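Local coordinates for DYNE7 (Micromonospora chersina, PDB 2XEM), which acts as a hot-dog fold thioesterase in the biosynthesis of the enediyne antitumour agent dynemicin, binding a linear polyene, at the (3E,5E,7E,9E,11E,13E)-pentadeca-3,5,7,9,11,13-hexaen-2-one site, the interface of chains A and B and the interface of chains A and C. Sequence-based numbering; all coordinates share one arbitrary frame. Chains: chain A/B/C, DYNE7.

Contact 1 and contact 3 lie about 17 Å apart between the centres of their C-alpha atoms and share A:Phe19 and C:Val25: the loops packed between chains A and C also line the ketone end of the polyene site in chain B. Contact 2 lies about 27 Å from each of the others. Its A:Glu42 to B:Phe19 pair is the two-fold twin of the A:Phe19 and B:Glu42 pair at contact 1, which puts helix 32-48 in both the A–B interface and the ligand site. Three chains thus meet round one ligand, so the site depends on the assembly, and polyene binding may be felt across chain boundaries.

Contact 1: the (3E,5E,7E,9E,11E,13E)-pentadeca-3,5,7,9,11,13-hexaen-2-one site. Residues chain A 19; chain B 41-42, 44, 62, 85-87, 97, 119, 142; chain C 25. With SSV ((3E,5E,7E,9E,11E,13E)-pentadeca-3,5,7,9,11,13-hexaen-2-one), chain D.
A hot-dog fold tunnel between helix 32-48 and the sheet of chain B holds the extended hexaenone SSV, almost wholly buried yet poorly ordered. B:Arg41 lies lengthwise beside the carbonyl half of the polyene. Its CG sits in the crowded position between backbone N and carbonyl carbon (chi1 70°), and the chain then runs extended, with CG 3.6 Å from SSV CAL and the guanidinium carried on toward the ketone. There NH2 gives a weak, bent hydrogen bond to the ketone oxygen OAC (3.2 Å, 131° at H). B:Glu42 turns the other way, CG anti to its carbonyl carbon, and carries OE1 to 3.8 Å from B:Arg41 NE in a long salt bridge. OE1 also faces SSV OAC, oxygen against oxygen at 3.3 Å; a charged carboxylate there would probably be unfavourable unless B:Arg41 offsets it or the acid is protonated, and protonation is not seen. The other oxygen, OE2, accepts the backbone N-H of A:Phe19 at 3.0 Å from above the carboxylate plane, which ties the ketone end of the site to chain A. A:Phe19 CE2 meets methyl CAB, as does C:Val25 CG2 from the third chain. B:Leu62 lies alongside the polyene, opposite B:Arg41, its CB and CD1 flanking CAM, CD1 at 3.5 Å. Further in, B:Phe44, CG anti to the backbone N, lays a face against SSV CAF, 3.8 Å from the ring centroid and toward the rim. B:Met97 brings SD to CAH (3.4 Å).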
ATOM      1  N   PHE A  19       3.363  -9.325  -6.474  1.00 15.10           N
ATOM      2  CA  PHE A  19       2.203  -9.995  -5.882  1.00 16.11           C
ATOM      3  C   PHE A  19       1.364  -9.066  -4.978  1.00 19.29           C
ATOM      4  O   PHE A  19       0.146  -9.176  -4.970  1.00 18.23           O
ATOM      5  CB  PHE A  19       2.634 -11.227  -5.126  1.00 19.21           C
ATOM      6  CG  PHE A  19       2.779 -12.483  -5.954  1.00 25.51           C
ATOM      7  CD1 PHE A  19       3.523 -12.485  -7.133  1.00 30.07           C
ATOM      8  CD2 PHE A  19       2.361 -13.706  -5.455  1.00 33.91           C
ATOM      9  CE1 PHE A  19       3.723 -13.666  -7.865  1.00 33.93           C
ATOM     10  CE2 PHE A  19       2.552 -14.890  -6.196  1.00 38.89           C
ATOM     11  CZ  PHE A  19       3.207 -14.852  -7.410  1.00 36.28           C
TER
ATOM     12  N   ARG B  41      12.013 -11.580  -3.026  1.00 21.79           N
ATOM     13  CA  ARG B  41      11.855 -13.052  -3.158  1.00 23.66           C
ATOM     14  C   ARG B  41      11.114 -13.433  -4.454  1.00 26.04           C
ATOM     15  O   ARG B  41      11.429 -14.441  -5.085  1.00 24.64           O
ATOM     16  CB  ARG B  41      11.189 -13.656  -1.897  1.00 26.77           C
ATOM     17  CG  ARG B  41       9.708 -13.272  -1.765  1.00 39.65           C
ATOM     18  CD  ARG B  41       9.026 -13.715  -0.495  1.00 47.97           C
ATOM     19  NE  ARG B  41       7.583 -13.520  -0.629  1.00 46.91           N
ATOM     20  CZ  ARG B  41       6.694 -13.800   0.311  1.00 55.69           C
ATOM     21  NH1 ARG B  41       7.089 -14.243   1.495  1.00 44.20           N
ATOM     22  NH2 ARG B  41       5.397 -13.632   0.076  1.00 38.74           N
ATOM     23  N   GLU B  42      10.174 -12.576  -4.878  1.00 23.31           N
ATOM     24  CA  GLU B  42       9.338 -12.805  -6.067  1.00 24.36           C
ATOM     25  C   GLU B  42      10.118 -12.590  -7.335  1.00 25.80           C
ATOM     26  O   GLU B  42      10.064 -13.445  -8.220  1.00 22.88           O
ATOM     27  CB  GLU B  42       8.061 -11.957  -6.030  1.00 25.69           C
ATOM     28  CG  GLU B  42       7.123 -12.398  -4.920  1.00 35.45           C
ATOM     29  CD  GLU B  42       6.164 -11.340  -4.404  1.00 50.03           C
ATOM     30  OE1 GLU B  42       5.792 -11.406  -3.205  1.00 30.72           O
ATOM     31  OE2 GLU B  42       5.773 -10.457  -5.198  1.00 27.49           O
ATOM     32  N   PHE B  44      13.408 -12.922  -7.438  1.00 22.53           N
ATOM     33  CA  PHE B  44      14.279 -14.094  -7.447  1.00 22.42           C
ATOM     34  C   PHE B  44      13.598 -15.299  -8.125  1.00 27.57           C
ATOM     35  O   PHE B  44      14.256 -15.993  -8.901  1.00 24.88           O
ATOM     36  CB  PHE B  44      14.731 -14.484  -6.029  1.00 22.28           C
ATOM     37  CG  PHE B  44      15.689 -15.654  -5.997  1.00 24.10           C
ATOM     38  CD1 PHE B  44      17.049 -15.469  -6.241  1.00 27.59           C
ATOM     39  CD2 PHE B  44      15.234 -16.945  -5.731  1.00 25.81           C
ATOM     40  CE1 PHE B  44      17.939 -16.552  -6.214  1.00 29.19           C
ATOM     41  CE2 PHE B  44      16.121 -18.031  -5.718  1.00 29.44           C
ATOM     42  CZ  PHE B  44      17.467 -17.829  -5.954  1.00 27.74           C
ATOM     43  N   LEU B  62       3.822 -21.144  -1.599  1.00 36.78           N
ATOM     44  CA  LEU B  62       4.951 -20.641  -0.799  1.00 35.82           C
ATOM     45  C   LEU B  62       4.413 -19.661   0.242  1.00 34.35           C
ATOM     46  O   LEU B  62       4.059 -18.539  -0.060  1.00 35.04           O
ATOM     47  CB  LEU B  62       6.090 -20.040  -1.642  1.00 35.94           C
ATOM     48  CG  LEU B  62       6.724 -21.011  -2.665  1.00 43.17           C
ATOM     49  CD1 LEU B  62       7.560 -20.285  -3.707  1.00 43.47           C
ATOM     50  CD2 LEU B  62       7.537 -22.050  -1.991  1.00 46.84           C
ATOM     51  N   MET B  85      19.704 -10.238  -0.866  1.00 22.51           N
ATOM     52  CA  MET B  85      19.124 -11.442  -0.278  1.00 21.77           C
ATOM     53  C   MET B  85      20.115 -12.580  -0.249  1.00 25.72           C
ATOM     54  O   MET B  85      20.810 -12.816  -1.223  1.00 22.20           O
ATOM     55  CB  MET B  85      17.877 -11.885  -1.047  1.00 23.68           C
ATOM     56  CG  MET B  85      17.121 -13.032  -0.359  1.00 26.33           C
ATOM     57  SD  MET B  85      15.584 -13.441  -1.180  1.00 31.38           S
ATOM     58  CE  MET B  85      16.183 -14.015  -2.745  1.00 27.86           C
ATOM     59  N   MET B  86      20.149 -13.304   0.869  1.00 26.13           N
ATOM     60  CA  MET B  86      20.990 -14.492   1.026  1.00 28.16           C
ATOM     61  C   MET B  86      20.163 -15.621   1.590  1.00 27.34           C
ATOM     62  O   MET B  86      19.274 -15.395   2.404  1.00 24.83           O
ATOM     63  CB  MET B  86      22.157 -14.194   1.969  1.00 32.93           C
ATOM     64  CG  MET B  86      23.130 -13.239   1.384  1.00 40.81           C
ATOM     65  SD  MET B  86      24.753 -13.345   2.131  1.00 50.97           S
ATOM     66  CE  MET B  86      25.454 -14.773   1.205  1.00 49.91           C
ATOM     67  N   LEU B  87      20.486 -16.843   1.172  1.00 26.00           N
ATOM     68  CA  LEU B  87      19.992 -18.063   1.810  1.00 26.59           C
ATOM     69  C   LEU B  87      20.635 -18.240   3.179  1.00 32.35           C
ATOM     70  O   LEU B  87      21.849 -18.333   3.299  1.00 31.22           O
ATOM     71  CB  LEU B  87      20.218 -19.297   0.922  1.00 27.37           C
ATOM     72  CG  LEU B  87      19.761 -20.644   1.489  1.00 32.20           C
ATOM     73  CD1 LEU B  87      18.226 -20.705   1.654  1.00 31.82           C
ATOM     74  CD2 LEU B  87      20.287 -21.784   0.630  1.00 32.80           C
ATOM     75  N   MET B  97      15.611 -16.907   4.500  1.00 24.27           N
ATOM     76  CA  MET B  97      16.378 -15.905   3.767  1.00 25.62           C
ATOM     77  C   MET B  97      16.710 -14.746   4.692  1.00 25.70           C
ATOM     78  O   MET B  97      15.923 -14.431   5.583  1.00 23.85           O
ATOM     79  CB  MET B  97      15.538 -15.333   2.612  1.00 29.27           C
ATOM     80  CG  MET B  97      15.276 -16.309   1.495  1.00 37.78           C
ATOM     81  SD  MET B  97      13.730 -15.779   0.675  1.00 45.84           S
ATOM     82  CE  MET B  97      12.545 -16.539   1.674  1.00 42.02           C
ATOM     83  N   VAL B 119       9.913 -18.927   4.577  1.00 22.56           N
ATOM     84  CA  VAL B 119       8.794 -19.387   3.749  1.00 24.52           C
ATOM     85  C   VAL B 119       8.650 -20.939   3.804  1.00 29.07           C
ATOM     86  O   VAL B 119       9.656 -21.638   3.901  1.00 29.55           O
ATOM     87  CB  VAL B 119       8.808 -18.788   2.302  1.00 30.78           C
ATOM     88  CG1 VAL B 119       8.924 -17.253   2.315  1.00 29.78           C
ATOM     89  CG2 VAL B 119       9.862 -19.435   1.400  1.00 31.67           C
ATOM     90  N   LEU B 142      18.753 -21.713  -5.374  1.00 55.72           N
ATOM     91  CA  LEU B 142      19.080 -21.273  -4.015  1.00 56.71           C
ATOM     92  C   LEU B 142      20.561 -21.433  -3.664  1.00 62.18           C
ATOM     93  O   LEU B 142      21.128 -20.532  -3.037  1.00 62.22           O
ATOM     94  CB  LEU B 142      18.226 -22.043  -2.998  1.00 57.65           C
ATOM     95  CG  LEU B 142      16.839 -21.486  -2.732  1.00 63.00           C
ATOM     96  CD1 LEU B 142      15.878 -22.584  -2.397  1.00 64.12           C
ATOM     97  CD2 LEU B 142      16.858 -20.599  -1.568  1.00 66.59           C
TER
ATOM     98  N   VAL C  25      -2.950 -15.283  -4.676  1.00 28.87           N
ATOM     99  CA  VAL C  25      -3.070 -16.525  -3.897  1.00 28.57           C
ATOM    100  C   VAL C  25      -4.452 -16.621  -3.187  1.00 34.30           C
ATOM    101  O   VAL C  25      -4.943 -17.724  -2.973  1.00 37.41           O
ATOM    102  CB  VAL C  25      -1.858 -16.753  -2.934  1.00 31.03           C
ATOM    103  CG1 VAL C  25      -1.994 -18.060  -2.155  1.00 31.48           C
ATOM    104  CG2 VAL C  25      -0.540 -16.750  -3.703  1.00 31.24           C
TER
HETATM  105  CAB SSV D1145       3.086 -16.391  -2.764  1.00 63.83           C
HETATM  106  CAP SSV D1145       4.440 -15.690  -2.790  1.00 65.40           C
HETATM  107  OAC SSV D1145       4.518 -14.458  -2.864  1.00 65.97           O
HETATM  108  CAO SSV D1145       5.560 -16.502  -2.633  1.00 64.53           C
HETATM  109  CAN SSV D1145       6.874 -16.060  -2.708  1.00 65.11           C
HETATM  110  CAM SSV D1145       7.869 -17.010  -2.515  1.00 66.79           C
HETATM  111  CAL SSV D1145       9.211 -16.691  -2.600  1.00 66.54           C
HETATM  112  CAK SSV D1145      10.196 -17.641  -2.380  1.00 66.91           C
HETATM  113  CAJ SSV D1145      11.500 -17.182  -2.415  1.00 67.68           C
HETATM  114  CAI SSV D1145      12.624 -17.980  -2.277  1.00 67.59           C
HETATM  115  CAH SSV D1145      13.827 -17.307  -2.414  1.00 67.87           C
HETATM  116  CAG SSV D1145      15.062 -17.900  -2.224  1.00 68.54           C
HETATM  117  CAF SSV D1145      16.173 -17.072  -2.238  1.00 68.96           C
HETATM  118  CAE SSV D1145      17.492 -17.500  -2.250  1.00 68.87           C
HETATM  119  CAD SSV D1145      18.518 -16.558  -2.281  1.00 67.99           C
HETATM  120  CAA SSV D1145      19.974 -16.997  -2.243  1.00 66.41           C

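Contact 2: the interface of chains A and B. Residues chain A 42, 45-46, 53, 56; chain B 17-19, 78.
In this part of the two-fold interface of hot-dog fold chains A and B, probably part of the functional assembly, B:Phe78 reaches from a loop and packs against helix 32-48 and helix 50-55 of chain A. Its CG is anti to the carbonyl carbon (chi1 -58°), and the ring receives A:Met53 over the centre of one face, with CG of the methionine 3.6 Å from the centroid. A:Met53 and B:Phe78 run past each other in opposite directions; the methionine sulfur SD continues over the ring to 3.6 Å from CD2. At the rim, the backbone oxygen O of A:Glu42 lies in the ring plane, 3.3 Å from CE2. A:Leu56 crosses the phenylalanine at about a right angle and points CD1 at CZ (4.0 Å). A:Glu42 is the polar anchor. From helix 32-48 its chain stretches beyond CG, and the carboxylate reaches the start of the 3-10 helix 19-21 of chain B. The backbone N-H of B:Phe19 is held by OE2 at 3.0 Å, from 31° out of the carboxylate plane, and more weakly by OE1. The carboxylate and the B:Phe19 ring are turned 61° apart and cross obliquely, the carboxyl carbon CD resting 3.5 Å from ring atom CD1. A water joins OE2 to the carbonyl O of B:Val17, 2.7 Å from the latter, so one carboxylate oxygen serves both the N-H and the water. B:Phe78 CE1 abuts the in-plane edge of the B:Phe19 ring.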
ATOM      1  N   GLU A  42       8.030  10.862 -10.672  1.00 16.35           N
ATOM      2  CA  GLU A  42       9.249  10.948  -9.840  1.00 17.42           C
ATOM      3  C   GLU A  42      10.487  10.427 -10.572  1.00 21.28           C
ATOM      4  O   GLU A  42      11.545  11.034 -10.461  1.00 21.49           O
ATOM      5  CB  GLU A  42       9.084  10.174  -8.522  1.00 17.82           C
ATOM      6  CG  GLU A  42       8.100  10.799  -7.536  1.00 22.52           C
ATOM      7  CD  GLU A  42       7.736   9.787  -6.457  1.00 26.29           C
ATOM      8  OE1 GLU A  42       6.551   9.693  -6.079  1.00 23.44           O
ATOM      9  OE2 GLU A  42       8.639   9.040  -6.027  1.00 26.84           O
ATOM     10  N   LEU A  45      11.592  13.097 -13.058  1.00 20.93           N
ATOM     11  CA  LEU A  45      12.406  14.084 -12.335  1.00 22.90           C
ATOM     12  C   LEU A  45      13.837  13.630 -12.079  1.00 25.81           C
ATOM     13  O   LEU A  45      14.764  14.394 -12.325  1.00 25.78           O
ATOM     14  CB  LEU A  45      11.755  14.487 -10.982  1.00 22.87           C
ATOM     15  CG  LEU A  45      10.370  15.098 -11.028  1.00 26.29           C
ATOM     16  CD1 LEU A  45       9.835  15.302  -9.609  1.00 26.65           C
ATOM     17  CD2 LEU A  45      10.339  16.412 -11.811  1.00 27.29           C
ATOM     18  N   ALA A  46      14.032  12.396 -11.609  1.00 23.08           N
ATOM     19  CA  ALA A  46      15.388  11.872 -11.354  1.00 22.96           C
ATOM     20  C   ALA A  46      16.202  11.738 -12.653  1.00 26.58           C
ATOM     21  O   ALA A  46      17.389  12.052 -12.650  1.00 25.29           O
ATOM     22  CB  ALA A  46      15.313  10.538 -10.612  1.00 22.61           C
ATOM     23  N   MET A  53      14.153  17.769  -8.529  1.00 36.66           N
ATOM     24  CA  MET A  53      14.216  16.690  -7.534  1.00 37.92           C
ATOM     25  C   MET A  53      14.806  17.206  -6.194  1.00 43.94           C
ATOM     26  O   MET A  53      14.223  16.973  -5.130  1.00 44.85           O
ATOM     27  CB  MET A  53      14.955  15.465  -8.137  1.00 40.01           C
ATOM     28  CG  MET A  53      15.417  14.457  -7.127  1.00 43.46           C
ATOM     29  SD  MET A  53      16.250  13.024  -7.853  1.00 47.05           S
ATOM     30  CE  MET A  53      17.833  13.721  -8.225  1.00 44.70           C
ATOM     31  N   LEU A  56      12.460  19.707  -4.259  1.00 35.18           N
ATOM     32  CA  LEU A  56      11.442  18.962  -3.500  1.00 36.08           C
ATOM     33  C   LEU A  56      11.840  18.629  -2.042  1.00 45.58           C
ATOM     34  O   LEU A  56      11.004  18.122  -1.282  1.00 45.42           O
ATOM     35  CB  LEU A  56      10.996  17.691  -4.249  1.00 34.12           C
ATOM     36  CG  LEU A  56      10.374  17.889  -5.636  1.00 37.88           C
ATOM     37  CD1 LEU A  56      10.271  16.582  -6.349  1.00 36.60           C
ATOM     38  CD2 LEU A  56       8.996  18.608  -5.571  1.00 37.51           C
TER
ATOM     39  N   VAL B  17      13.155   4.348  -3.864  1.00 15.02           N
ATOM     40  CA  VAL B  17      12.118   4.812  -2.940  1.00 15.28           C
ATOM     41  C   VAL B  17      11.209   5.854  -3.618  1.00 19.14           C
ATOM     42  O   VAL B  17      11.696   6.835  -4.167  1.00 18.93           O
ATOM     43  CB  VAL B  17      12.703   5.382  -1.628  1.00 18.05           C
ATOM     44  CG1 VAL B  17      11.591   5.875  -0.697  1.00 17.35           C
ATOM     45  CG2 VAL B  17      13.593   4.363  -0.930  1.00 17.51           C
ATOM     46  N   THR B  18       9.888   5.646  -3.531  1.00 17.82           N
ATOM     47  CA  THR B  18       8.920   6.602  -4.078  1.00 17.22           C
ATOM     48  C   THR B  18       8.256   7.390  -2.962  1.00 19.06           C
ATOM     49  O   THR B  18       8.278   6.951  -1.812  1.00 17.96           O
ATOM     50  CB  THR B  18       7.957   5.912  -5.030  1.00 22.11           C
ATOM     51  OG1 THR B  18       7.397   4.783  -4.354  1.00 22.74           O
ATOM     52  CG2 THR B  18       8.657   5.463  -6.329  1.00 18.79           C
ATOM     53  N   PHE B  19       7.652   8.530  -3.284  1.00 16.59           N
ATOM     54  CA  PHE B  19       6.958   9.366  -2.315  1.00 17.48           C
ATOM     55  C   PHE B  19       5.897   8.642  -1.513  1.00 20.29           C
ATOM     56  O   PHE B  19       5.758   8.925  -0.323  1.00 18.95           O
ATOM     57  CB  PHE B  19       6.357  10.609  -2.978  1.00 21.15           C
ATOM     58  CG  PHE B  19       7.300  11.793  -2.998  1.00 25.11           C
ATOM     59  CD1 PHE B  19       8.514  11.728  -3.689  1.00 27.78           C
ATOM     60  CD2 PHE B  19       6.953  12.994  -2.367  1.00 28.07           C
ATOM     61  CE1 PHE B  19       9.362  12.835  -3.752  1.00 30.12           C
ATOM     62  CE2 PHE B  19       7.783  14.118  -2.464  1.00 32.21           C
ATOM     63  CZ  PHE B  19       8.998  14.027  -3.132  1.00 30.55           C
ATOM     64  N   PHE B  78      13.541   8.899  -3.472  1.00 19.91           N
ATOM     65  CA  PHE B  78      14.553   8.876  -4.553  1.00 19.22           C
ATOM     66  C   PHE B  78      15.820   8.092  -4.197  1.00 24.42           C
ATOM     67  O   PHE B  78      16.670   7.934  -5.072  1.00 24.72           O
ATOM     68  CB  PHE B  78      14.962  10.290  -5.043  1.00 21.97           C
ATOM     69  CG  PHE B  78      13.873  11.207  -5.571  1.00 22.98           C
ATOM     70  CD1 PHE B  78      13.440  12.299  -4.827  1.00 23.89           C
ATOM     71  CD2 PHE B  78      13.360  11.038  -6.854  1.00 24.46           C
ATOM     72  CE1 PHE B  78      12.480  13.187  -5.334  1.00 24.72           C
ATOM     73  CE2 PHE B  78      12.382  11.919  -7.354  1.00 28.19           C
ATOM     74  CZ  PHE B  78      11.946  12.981  -6.584  1.00 25.89           C
TER
HETATM   75  O   HOH W   1      11.151   8.148  -6.472  1.00 27.31           O

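Contact 3: the interface of chains A and C. Residues chain A 19, 22-24, 26, 77; chain C 19, 22-26, 29.
Loops of two hot-dog fold chains meet tip to tip across a two-fold axis, each pushing a Leu24 toward the Phe19 of its neighbour. The pairing is probably part of the tetramer. C:Leu24 and A:Leu24 both hold CG in the crowded position between backbone N and carbonyl carbon, but they part at the second torsion, 180° in C:Leu24 and 92° in A:Leu24. C:Leu24 therefore sets its methyl CD2 over a face of A:Phe19, nearer the rim, and sends CD1 to A:Ala77 CB (3.8 Å). In the twin, A:Leu24 crosses C:Phe19 obliquely, with CD2 3.9 Å from the ring centroid and CG 3.6 Å from CE2, while A:Asn23 OD1 lies at the ring edge. Between the two loops the backbones are clasped by matching hydrogen bonds: C:Leu24 N gives to A:Thr22 OG1 (2.9 Å), and A:Leu24 N gives to C:Thr22 OG1 (3.0 Å). Each hydroxyl also donates within its own chain, C:Thr22 OG1 to C:Phe19 O (2.6 Å) on a lone pair in the carbonyl plane, so the hydroxyl hydrogen is committed there and OG1 can accept the partner N-H. An alanine in place of C:Thr22 removes the acceptor of A:Leu24 N and the tie to C:Phe19 O, and would probably loosen the loop and the clasp between chains. C:Asn23 OD1 accepts C:Val25 N from above its carbonyl plane. A water bridges the two Leu24 carbonyls, 2.8 Å from A:Leu24 O and 2.6 Å from C:Leu24 O.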
ATOM      1  N   PHE A  19       3.363  -9.325  -6.474  1.00 15.10           N
ATOM      2  CA  PHE A  19       2.203  -9.995  -5.882  1.00 16.11           C
ATOM      3  C   PHE A  19       1.364  -9.066  -4.978  1.00 19.29           C
ATOM      4  O   PHE A  19       0.146  -9.176  -4.970  1.00 18.23           O
ATOM      5  CB  PHE A  19       2.634 -11.227  -5.126  1.00 19.21           C
ATOM      6  CG  PHE A  19       2.779 -12.483  -5.954  1.00 25.51           C
ATOM      7  CD1 PHE A  19       3.523 -12.485  -7.133  1.00 30.07           C
ATOM      8  CD2 PHE A  19       2.361 -13.706  -5.455  1.00 33.91           C
ATOM      9  CE1 PHE A  19       3.723 -13.666  -7.865  1.00 33.93           C
ATOM     10  CE2 PHE A  19       2.552 -14.890  -6.196  1.00 38.89           C
ATOM     11  CZ  PHE A  19       3.207 -14.852  -7.410  1.00 36.28           C
ATOM     12  N   THR A  22      -1.450  -7.299  -6.697  1.00 16.86           N
ATOM     13  CA  THR A  22      -2.577  -8.093  -7.172  1.00 18.51           C
ATOM     14  C   THR A  22      -3.645  -8.132  -6.073  1.00 24.38           C
ATOM     15  O   THR A  22      -3.513  -7.451  -5.043  1.00 23.43           O
ATOM     16  CB  THR A  22      -2.109  -9.474  -7.669  1.00 21.65           C
ATOM     17  OG1 THR A  22      -1.658 -10.260  -6.568  1.00 21.08           O
ATOM     18  CG2 THR A  22      -1.035  -9.371  -8.774  1.00 16.44           C
ATOM     19  N   ASN A  23      -4.726  -8.875  -6.317  1.00 22.20           N
ATOM     20  CA  ASN A  23      -5.787  -9.090  -5.337  1.00 20.60           C
ATOM     21  C   ASN A  23      -6.409 -10.433  -5.627  1.00 23.68           C
ATOM     22  O   ASN A  23      -6.016 -11.082  -6.601  1.00 24.15           O
ATOM     23  CB  ASN A  23      -6.789  -7.926  -5.360  1.00 20.71           C
ATOM     24  CG  ASN A  23      -7.648  -7.903  -6.590  1.00 34.42           C
ATOM     25  OD1 ASN A  23      -8.782  -8.359  -6.543  1.00 34.99           O
ATOM     26  ND2 ASN A  23      -7.107  -7.478  -7.718  1.00 24.89           N
ATOM     27  N   LEU A  24      -7.354 -10.875  -4.793  1.00 23.26           N
ATOM     28  CA  LEU A  24      -7.942 -12.215  -4.934  1.00 26.21           C
ATOM     29  C   LEU A  24      -8.594 -12.502  -6.296  1.00 30.35           C
ATOM     30  O   LEU A  24      -8.650 -13.657  -6.701  1.00 29.96           O
ATOM     31  CB  LEU A  24      -8.854 -12.579  -3.769  1.00 27.99           C
ATOM     32  CG  LEU A  24     -10.163 -11.834  -3.671  1.00 36.20           C
ATOM     33  CD1 LEU A  24     -11.289 -12.587  -4.394  1.00 38.35           C
ATOM     34  CD2 LEU A  24     -10.553 -11.672  -2.234  1.00 42.99           C
ATOM     35  N   GLY A  26      -7.256 -11.878  -9.022  1.00 26.46           N
ATOM     36  CA  GLY A  26      -6.095 -12.386  -9.745  1.00 26.61           C
ATOM     37  C   GLY A  26      -5.432 -11.358 -10.636  1.00 29.91           C
ATOM     38  O   GLY A  26      -4.386 -11.642 -11.218  1.00 31.76           O
ATOM     39  N   ALA A  77       0.463 -10.468 -12.029  1.00 18.93           N
ATOM     40  CA  ALA A  77       1.780 -10.570 -11.362  1.00 17.67           C
ATOM     41  C   ALA A  77       2.836 -10.947 -12.388  1.00 22.05           C
ATOM     42  O   ALA A  77       2.627 -11.815 -13.255  1.00 19.16           O
ATOM     43  CB  ALA A  77       1.762 -11.622 -10.244  1.00 17.94           C
TER
ATOM     44  N   PHE C  19     -10.018  -5.753  -0.247  1.00 17.52           N
ATOM     45  CA  PHE C  19      -9.464  -6.457  -1.407  1.00 18.02           C
ATOM     46  C   PHE C  19      -8.046  -6.056  -1.750  1.00 20.56           C
ATOM     47  O   PHE C  19      -7.264  -6.910  -2.188  1.00 20.42           O
ATOM     48  CB  PHE C  19     -10.367  -6.288  -2.640  1.00 22.12           C
ATOM     49  CG  PHE C  19     -11.419  -7.360  -2.767  1.00 26.96           C
ATOM     50  CD1 PHE C  19     -12.374  -7.549  -1.766  1.00 31.36           C
ATOM     51  CD2 PHE C  19     -11.494  -8.149  -3.912  1.00 32.27           C
ATOM     52  CE1 PHE C  19     -13.375  -8.519  -1.906  1.00 34.30           C
ATOM     53  CE2 PHE C  19     -12.489  -9.129  -4.045  1.00 36.53           C
ATOM     54  CZ  PHE C  19     -13.403  -9.327  -3.028  1.00 35.05           C
ATOM     55  N   THR C  22      -5.391  -8.183  -0.217  1.00 17.47           N
ATOM     56  CA  THR C  22      -5.268  -9.549  -0.661  1.00 18.12           C
ATOM     57  C   THR C  22      -4.253  -9.624  -1.813  1.00 24.73           C
ATOM     58  O   THR C  22      -3.619  -8.626  -2.148  1.00 23.96           O
ATOM     59  CB  THR C  22      -6.657 -10.151  -0.978  1.00 22.23           C
ATOM     60  OG1 THR C  22      -7.172  -9.521  -2.154  1.00 20.88           O
ATOM     61  CG2 THR C  22      -7.646 -10.054   0.214  1.00 22.33           C
ATOM     62  N   ASN C  23      -4.069 -10.821  -2.377  1.00 23.40           N
ATOM     63  CA  ASN C  23      -3.198 -11.047  -3.518  1.00 23.22           C
ATOM     64  C   ASN C  23      -3.746 -12.235  -4.292  1.00 27.18           C
ATOM     65  O   ASN C  23      -4.738 -12.830  -3.868  1.00 23.53           O
ATOM     66  CB  ASN C  23      -1.737 -11.223  -3.065  1.00 21.97           C
ATOM     67  CG  ASN C  23      -1.468 -12.520  -2.387  1.00 38.80           C
ATOM     68  OD1 ASN C  23      -0.930 -13.443  -2.999  1.00 39.52           O
ATOM     69  ND2 ASN C  23      -1.880 -12.652  -1.158  1.00 32.11           N
ATOM     70  N   LEU C  24      -3.160 -12.542  -5.460  1.00 28.51           N
ATOM     71  CA  LEU C  24      -3.667 -13.578  -6.349  1.00 29.98           C
ATOM     72  C   LEU C  24      -3.775 -14.968  -5.703  1.00 34.37           C
ATOM     73  O   LEU C  24      -4.626 -15.734  -6.122  1.00 33.49           O
ATOM     74  CB  LEU C  24      -2.858 -13.595  -7.664  1.00 31.82           C
ATOM     75  CG  LEU C  24      -1.469 -14.236  -7.663  1.00 38.53           C
ATOM     76  CD1 LEU C  24      -0.858 -14.156  -9.012  1.00 42.28           C
ATOM     77  CD2 LEU C  24      -0.533 -13.583  -6.687  1.00 38.42           C
ATOM     78  N   VAL C  25      -2.950 -15.283  -4.676  1.00 33.86           N
ATOM     79  CA  VAL C  25      -3.070 -16.525  -3.897  1.00 35.37           C
ATOM     80  C   VAL C  25      -4.452 -16.621  -3.187  1.00 39.77           C
ATOM     81  O   VAL C  25      -4.943 -17.724  -2.973  1.00 42.38           O
ATOM     82  CB  VAL C  25      -1.858 -16.753  -2.934  1.00 40.29           C
ATOM     83  CG1 VAL C  25      -1.994 -18.060  -2.155  1.00 40.78           C
ATOM     84  CG2 VAL C  25      -0.540 -16.750  -3.703  1.00 39.96           C
ATOM     85  N   GLY C  26      -5.066 -15.482  -2.890  1.00 33.92           N
ATOM     86  CA  GLY C  26      -6.402 -15.392  -2.310  1.00 33.09           C
ATOM     87  C   GLY C  26      -6.434 -14.967  -0.854  1.00 35.88           C
ATOM     88  O   GLY C  26      -7.507 -14.704  -0.303  1.00 39.33           O
ATOM     89  N   TYR C  29      -1.859 -10.536   1.849  1.00 18.21           N
ATOM     90  CA  TYR C  29      -0.424 -10.465   1.616  1.00 17.11           C
ATOM     91  C   TYR C  29       0.312 -10.167   2.943  1.00 18.90           C
ATOM     92  O   TYR C  29      -0.104  -9.264   3.682  1.00 15.92           O
ATOM     93  CB  TYR C  29      -0.108  -9.411   0.548  1.00 17.99           C
ATOM     94  CG  TYR C  29       1.328  -9.502   0.082  1.00 18.87           C
ATOM     95  CD1 TYR C  29       2.293  -8.610   0.554  1.00 19.62           C
ATOM     96  CD2 TYR C  29       1.740 -10.524  -0.772  1.00 19.00           C
ATOM     97  CE1 TYR C  29       3.621  -8.716   0.158  1.00 17.56           C
ATOM     98  CE2 TYR C  29       3.068 -10.650  -1.154  1.00 19.05           C
ATOM     99  CZ  TYR C  29       3.994  -9.717  -0.727  1.00 21.85           C
ATOM    100  OH  TYR C  29       5.271  -9.807  -1.199  1.00 26.64           O
TER
HETATM  101  O   HOH W   2      -6.562 -15.231  -7.799  1.00 43.13           O